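Neck appendage protein (Bacillus phage GA-1, PDB 3GUD) carries at its C-terminal end an intramolecular chaperone domain that mediates triple-beta-helix folding of the phage neck appendage. Local coordinates at the interface of chains A and B. Residues are numbered along the deposited sequence; one frame, centred on the assembly and turned at random. Chains: chain A/B, Neck appendage protein.

Contact 1: the interface of chains A and B. Residues chain A 27-29, 43; chain B 7-9, 11.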
loop_
_atom_site.group_PDB
_atom_site.type_symbol
_atom_site.label_atom_id
_atom_site.label_comp_id
_atom_site.label_asym_id
_atom_site.label_seq_id
_atom_site.Cartn_x
_atom_site.Cartn_y
_atom_site.Cartn_z
ATOM N N GLN A 27 1.659 -17.444 4.559
ATOM C CA GLN A 27 1.321 -17.627 3.157
ATOM C C GLN A 27 0.147 -18.586 3.133
ATOM O O GLN A 27 0.053 -19.484 3.964
ATOM C CB GLN A 27 2.508 -18.129 2.325
ATOM C CG GLN A 27 2.663 -19.640 2.218
ATOM C CD GLN A 27 3.896 -20.040 1.403
ATOM O OE1 GLN A 27 4.939 -19.395 1.473
ATOM N NE2 GLN A 27 3.771 -21.108 0.625
ATOM N N TYR A 28 -0.773 -18.352 2.208
ATOM C CA TYR A 28 -2.027 -19.101 2.135
ATOM C C TYR A 28 -2.626 -18.944 0.736
ATOM O O TYR A 28 -2.189 -18.109 -0.054
ATOM C CB TYR A 28 -3.020 -18.585 3.189
ATOM C CG TYR A 28 -3.132 -17.071 3.194
ATOM C CD1 TYR A 28 -4.015 -16.411 2.342
ATOM C CD2 TYR A 28 -2.325 -16.297 4.027
ATOM C CE1 TYR A 28 -4.099 -15.011 2.333
ATOM C CE2 TYR A 28 -2.405 -14.906 4.026
ATOM C CZ TYR A 28 -3.291 -14.267 3.181
ATOM O OH TYR A 28 -3.372 -12.884 3.180
ATOM N N LYS A 29 -3.627 -19.748 0.422
ATOM C CA LYS A 29 -4.297 -19.603 -0.856
ATOM C C LYS A 29 -5.759 -19.344 -0.554
ATOM O O LYS A 29 -6.242 -19.718 0.509
ATOM C CB LYS A 29 -4.099 -20.849 -1.736
ATOM C CG LYS A 29 -2.663 -21.046 -2.210
ATOM C CD LYS A 29 -2.552 -22.048 -3.376
ATOM C CE LYS A 29 -1.108 -22.519 -3.545
ATOM N NZ LYS A 29 -0.816 -23.077 -4.878
ATOM N N TYR A 43 0.060 -18.227 -4.469
ATOM C CA TYR A 43 0.261 -17.939 -3.060
ATOM C C TYR A 43 0.210 -16.426 -2.808
ATOM O O TYR A 43 0.744 -15.639 -3.594
ATOM C CB TYR A 43 1.580 -18.533 -2.583
ATOM C CG TYR A 43 1.454 -19.936 -2.054
ATOM C CD1 TYR A 43 0.796 -20.183 -0.854
ATOM C CD2 TYR A 43 1.999 -21.019 -2.741
ATOM C CE1 TYR A 43 0.681 -21.467 -0.348
ATOM C CE2 TYR A 43 1.891 -22.313 -2.244
ATOM C CZ TYR A 43 1.228 -22.532 -1.043
ATOM O OH TYR A 43 1.106 -23.808 -0.525
ATOM N N THR B 7 -6.876 -21.011 2.781
ATOM C CA THR B 7 -6.451 -22.406 2.892
ATOM C C THR B 7 -4.957 -22.483 2.625
ATOM O O THR B 7 -4.288 -21.449 2.549
ATOM C CB THR B 7 -7.188 -23.311 1.882
ATOM O OG1 THR B 7 -6.774 -24.671 2.052
ATOM C CG2 THR B 7 -6.892 -22.882 0.452
ATOM N N ASP B 8 -4.439 -23.700 2.465
ATOM C CA ASP B 8 -3.002 -23.906 2.244
ATOM C C ASP B 8 -2.237 -22.935 3.113
ATOM O O ASP B 8 -1.239 -22.343 2.704
ATOM C CB ASP B 8 -2.643 -23.732 0.766
ATOM C CG ASP B 8 -3.311 -24.772 -0.111
ATOM O OD1 ASP B 8 -3.702 -24.438 -1.246
ATOM O OD2 ASP B 8 -3.462 -25.923 0.352
ATOM N N ILE B 9 -2.734 -22.797 4.333
ATOM C CA ILE B 9 -2.313 -21.746 5.232
ATOM C C ILE B 9 -1.089 -22.204 6.018
ATOM O O ILE B 9 -1.039 -23.332 6.527
ATOM C CB ILE B 9 -3.463 -21.382 6.173
ATOM C CG1 ILE B 9 -3.331 -19.941 6.654
ATOM C CG2 ILE B 9 -3.515 -22.359 7.320
ATOM C CD1 ILE B 9 -2.091 -19.700 7.488
ATOM N N PRO B 11 3.196 -20.688 7.541
ATOM C CA PRO B 11 4.224 -19.653 7.546
ATOM C C PRO B 11 4.871 -19.568 6.170
ATOM O O PRO B 11 4.668 -20.446 5.333
ATOM C CB PRO B 11 5.210 -20.153 8.601
ATOM C CG PRO B 11 4.382 -21.049 9.492
ATOM C CD PRO B 11 3.437 -21.725 8.556
HETATM O O HOH W 1 1.266 -22.925 2.429
#
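A short antiparallel beta bridge between two copies of the chaperone domain pairs A:Lys29 with B:Thr7 and ties the N-terminal segment of chain B to strand 26-30 of chain A. The two residues exchange backbone hydrogen bonds. A:Lys29 N donates to B:Thr7 O at 2.8 Å, and B:Thr7 N donates to A:Lys29 O at 2.7 Å. Beside the bridge, CG1 of B:Ile9 lies 3.7 Å from CB of A:Tyr28. With CG1 roughly anti to the backbone N (chi1 -154°), this branch reaches across to chain A.

B:Asp8 turns the other way and crosses the extended chain of A:Lys29 obliquely. Its carboxylate oxygen OD1 touches the aliphatic part, 3.4 Å from A:Lys29 CD. The ammonium NZ stays 4.8 Å from B:Asp8 OD1, so any attraction would act without direct contact. The A:Tyr43 ring is sandwiched between residues of its own chain: amide NE2 of A:Gln27 lies over the centre of one face, and CE of A:Lys29 lies toward the rim of the other. B:Asp8 O sits at the ring edge, in plane. Water 1 lies 2.6 Å from B:Asp8 O and also meets the phenol OH of A:Tyr43. The site thus fastens the N-terminal segment of one copy to its neighbour in the trimeric assembly.

Contact 2: the interface of chains A and B. Residues chain A 102, 106; chain B 103, 106-107, 110.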
loop_
_atom_site.group_PDB
_atom_site.type_symbol
_atom_site.label_atom_id
_atom_site.label_comp_id
_atom_site.label_asym_id
_atom_site.label_seq_id
_atom_site.Cartn_x
_atom_site.Cartn_y
_atom_site.Cartn_z
ATOM N N PRO A 102 -4.771 -2.993 5.190
ATOM C CA PRO A 102 -3.344 -3.299 4.977
ATOM C C PRO A 102 -2.373 -2.118 5.149
ATOM O O PRO A 102 -1.253 -2.321 5.610
ATOM C CB PRO A 102 -3.298 -3.818 3.534
ATOM C CG PRO A 102 -4.726 -4.126 3.158
ATOM C CD PRO A 102 -5.578 -3.216 3.973
ATOM N N GLN A 106 0.964 -2.100 7.521
ATOM C CA GLN A 106 2.349 -1.911 7.085
ATOM C C GLN A 106 3.028 -0.834 7.890
ATOM O O GLN A 106 4.171 -0.989 8.295
ATOM C CB GLN A 106 2.420 -1.544 5.615
ATOM C CG GLN A 106 2.170 -2.706 4.706
ATOM C CD GLN A 106 2.547 -2.399 3.279
ATOM O OE1 GLN A 106 1.927 -1.542 2.632
ATOM N NE2 GLN A 106 3.568 -3.099 2.769
ATOM N N THR B 103 1.494 -4.395 -3.164
ATOM C CA THR B 103 1.107 -4.718 -1.791
ATOM C C THR B 103 1.569 -6.115 -1.416
ATOM O O THR B 103 1.897 -6.394 -0.265
ATOM C CB THR B 103 -0.430 -4.581 -1.546
ATOM O OG1 THR B 103 -0.902 -3.321 -2.052
ATOM C CG2 THR B 103 -0.755 -4.671 -0.044
ATOM N N GLN B 106 5.422 -5.653 -0.738
ATOM C CA GLN B 106 5.753 -5.093 0.575
ATOM C C GLN B 106 5.631 -6.137 1.655
ATOM O O GLN B 106 6.481 -6.229 2.529
ATOM C CB GLN B 106 4.851 -3.924 0.920
ATOM C CG GLN B 106 5.195 -2.675 0.172
ATOM C CD GLN B 106 4.505 -1.464 0.745
ATOM O OE1 GLN B 106 3.271 -1.356 0.693
ATOM N NE2 GLN B 106 5.295 -0.533 1.296
ATOM N N TRP B 107 4.566 -6.923 1.604
ATOM C CA TRP B 107 4.415 -8.014 2.552
ATOM C C TRP B 107 5.694 -8.879 2.579
ATOM O O TRP B 107 6.359 -8.991 3.610
ATOM C CB TRP B 107 3.204 -8.890 2.200
ATOM C CG TRP B 107 1.850 -8.483 2.778
ATOM C CD1 TRP B 107 0.633 -8.581 2.149
ATOM C CD2 TRP B 107 1.577 -7.946 4.091
ATOM N NE1 TRP B 107 -0.367 -8.138 2.983
ATOM C CE2 TRP B 107 0.182 -7.741 4.177
ATOM C CE3 TRP B 107 2.375 -7.606 5.191
ATOM C CZ2 TRP B 107 -0.434 -7.213 5.332
ATOM C CZ3 TRP B 107 1.760 -7.077 6.336
ATOM C CH2 TRP B 107 0.373 -6.888 6.392
ATOM N N MET B 110 8.658 -7.220 4.042
ATOM C CA MET B 110 8.615 -7.105 5.496
ATOM C C MET B 110 8.727 -8.436 6.237
ATOM O O MET B 110 9.236 -8.483 7.353
ATOM C CB MET B 110 7.356 -6.366 5.914
ATOM C CG MET B 110 7.383 -4.929 5.458
ATOM S SD MET B 110 5.953 -4.026 5.990
ATOM C CE MET B 110 4.675 -5.159 5.485
#
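A:Gln106 reaches from helix 102-120 of chain A toward the same helix of chain B, and its amide meets that of B:Gln106. The CA-CB bond already points at chain B, though CB itself meets no atom of that chain closely. CG stands anti to the carbonyl carbon (chi1 -75°), and the chain beyond it is extended, which carries the amide across to chain B. There CG packs 3.6 Å from the methyl CE of B:Met110. The B:Met110 chain bends at its last torsion (chi3 -49°) and crosses A:Gln106 at about a right angle.

At CD the two glutamines crowd together. Their amide planes stand 85° apart, nearly perpendicular. The amide nitrogen NE2 of A:Gln106 lies 2.7 Å from OE1 of B:Gln106, a donor and acceptor pair, so a hydrogen bond is possible but doubtful in this crowded model. OE1 of A:Gln106 is modelled too close to OE1 of B:Gln106, and NE2 too close to CB of B:Gln106. Exact amide placement is therefore doubtful. As modelled, NE2 also lies near CE of B:Met110.

One helical turn earlier, the ring of A:Pro102 faces B:Thr103. CB of A:Pro102 and the methyl CG2 of B:Thr103 are 4.5 Å apart, a loose contact. The copies of residue 106 may form a polar layer in the helix bundle. The site joins the C-terminal helices of the chaperone trimer.

Contact 3: the interface of chains A and B. Residues chain A 20, 23, 25, 109, 113; chain B 110-111, 114.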
loop_
_atom_site.group_PDB
_atom_site.type_symbol
_atom_site.label_atom_id
_atom_site.label_comp_id
_atom_site.label_asym_id
_atom_site.label_seq_id
_atom_site.Cartn_x
_atom_site.Cartn_y
_atom_site.Cartn_z
ATOM N N TRP A 20 1.547 -5.633 18.379
ATOM C CA TRP A 20 1.778 -5.920 16.962
ATOM C C TRP A 20 2.906 -6.896 16.737
ATOM O O TRP A 20 2.838 -7.734 15.857
ATOM C CB TRP A 20 2.112 -4.663 16.156
ATOM C CG TRP A 20 2.288 -5.027 14.710
ATOM C CD1 TRP A 20 3.461 -5.121 14.003
ATOM C CD2 TRP A 20 1.247 -5.418 13.810
ATOM N NE1 TRP A 20 3.203 -5.522 12.712
ATOM C CE2 TRP A 20 1.852 -5.710 12.570
ATOM C CE3 TRP A 20 -0.142 -5.543 13.933
ATOM C CZ2 TRP A 20 1.111 -6.115 11.462
ATOM C CZ3 TRP A 20 -0.874 -5.944 12.833
ATOM C CH2 TRP A 20 -0.249 -6.230 11.616
ATOM N N VAL A 23 1.710 -10.326 16.211
ATOM C CA VAL A 23 1.043 -10.867 15.024
ATOM C C VAL A 23 2.010 -11.575 14.073
ATOM O O VAL A 23 3.156 -11.155 13.919
ATOM C CB VAL A 23 0.202 -9.798 14.286
ATOM C CG1 VAL A 23 0.360 -8.446 14.937
ATOM C CG2 VAL A 23 0.563 -9.755 12.825
ATOM N N PHE A 25 3.124 -13.462 10.256
ATOM C CA PHE A 25 2.931 -13.441 8.807
ATOM C C PHE A 25 2.707 -14.868 8.270
ATOM O O PHE A 25 3.380 -15.813 8.704
ATOM C CB PHE A 25 4.141 -12.825 8.095
ATOM C CG PHE A 25 4.365 -11.371 8.393
ATOM C CD1 PHE A 25 3.325 -10.561 8.813
ATOM C CD2 PHE A 25 5.625 -10.806 8.214
ATOM C CE1 PHE A 25 3.540 -9.217 9.074
ATOM C CE2 PHE A 25 5.850 -9.468 8.470
ATOM C CZ PHE A 25 4.809 -8.672 8.904
ATOM N N GLU A 109 3.874 -2.207 11.271
ATOM C CA GLU A 109 4.936 -3.175 11.035
ATOM C C GLU A 109 6.284 -2.480 10.881
ATOM O O GLU A 109 7.258 -2.871 11.504
ATOM C CB GLU A 109 4.631 -4.045 9.812
ATOM C CG GLU A 109 5.808 -4.899 9.353
ATOM C CD GLU A 109 6.210 -5.966 10.364
ATOM O OE1 GLU A 109 5.387 -6.309 11.246
ATOM O OE2 GLU A 109 7.352 -6.467 10.279
ATOM N N MET A 113 9.640 -2.529 13.341
ATOM C CA MET A 113 10.955 -2.913 12.854
ATOM C C MET A 113 11.924 -1.758 12.814
ATOM O O MET A 113 13.100 -1.950 12.570
ATOM C CB MET A 113 10.816 -3.500 11.465
ATOM C CG MET A 113 10.249 -4.909 11.475
ATOM S SD MET A 113 11.619 -6.057 11.499
ATOM C CE MET A 113 12.876 -4.959 10.840
ATOM N N MET B 110 8.658 -7.220 4.042
ATOM C CA MET B 110 8.615 -7.105 5.496
ATOM C C MET B 110 8.727 -8.436 6.237
ATOM O O MET B 110 9.236 -8.483 7.353
ATOM C CB MET B 110 7.356 -6.366 5.914
ATOM C CG MET B 110 7.383 -4.929 5.458
ATOM S SD MET B 110 5.953 -4.026 5.990
ATOM C CE MET B 110 4.675 -5.159 5.485
ATOM N N ALA B 111 8.251 -9.517 5.623
ATOM C CA ALA B 111 8.457 -10.860 6.172
ATOM C C ALA B 111 9.933 -11.239 6.104
ATOM O O ALA B 111 10.456 -11.925 6.987
ATOM C CB ALA B 111 7.613 -11.885 5.424
ATOM N N ARG B 114 11.779 -9.328 8.662
ATOM C CA ARG B 114 11.475 -9.887 9.965
ATOM C C ARG B 114 12.450 -11.006 10.286
ATOM O O ARG B 114 12.975 -11.081 11.397
ATOM C CB ARG B 114 10.059 -10.437 9.989
ATOM C CG ARG B 114 9.123 -9.639 10.829
ATOM C CD ARG B 114 7.718 -9.997 10.474
ATOM N NE ARG B 114 6.766 -9.380 11.389
ATOM C CZ ARG B 114 5.925 -10.057 12.169
ATOM N NH1 ARG B 114 5.905 -11.387 12.138
ATOM N NH2 ARG B 114 5.092 -9.406 12.971
#
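The ring of A:Phe25 packs on helix 102-120 of chain B, against the flank of the three-helix bundle of this peptidase S74-family chaperone domain. Its CD2 lies 3.5 Å from CA of B:Ala111. CG of A:Phe25 is anti to the carbonyl carbon (chi1 -65°), which turns the ring toward chain B. At its edge, in plane, lie CG of A:Glu109 and the backbone O of B:Met110. Elsewhere in this apolar part, SD of B:Met110 sits 3.5 Å from CG of A:Glu109, and the two side chains run alongside, antiparallel.

B:Arg114 runs out over one face of A:Phe25, extended from CG to NE. Its NE stands 3.6 Å from the ring centroid, a cation-pi contact. The guanidinium and ring planes are 32° apart.

Farther out, NE of B:Arg114 forms a salt bridge with OE2 of A:Glu109 at 3.2 Å. It meets that oxygen on the syn side, somewhat out of the carboxylate plane. The other oxygen, OE1, accepts a hydrogen bond from the indole NE1 of A:Trp20 at 2.7 Å on its anti lone pair. This bond from a second-shell residue probably steadies the carboxylate. At the tip, NH2 of B:Arg114 donates to the backbone O of A:Val23 at 2.8 Å, with that oxygen close to the guanidinium plane.

Contact 2 and contact 3 are neighbours, their C-alpha centres about 9 Å apart. Both use helix 102-120 of each chain and share B:Met110. Contact 1 is separate, its centre about 16 Å from that of contact 2 and 17 Å from that of contact 3. It uses the N-terminal segment of chain B instead. On chain A, contact 1 draws on strand 26-30, and A:Phe25 of contact 3 comes just before that strand. Chain A is therefore held by the N-terminal segment and the C-terminal helix of chain B. With three copies in the assembly, repeating these contacts would close the trimer.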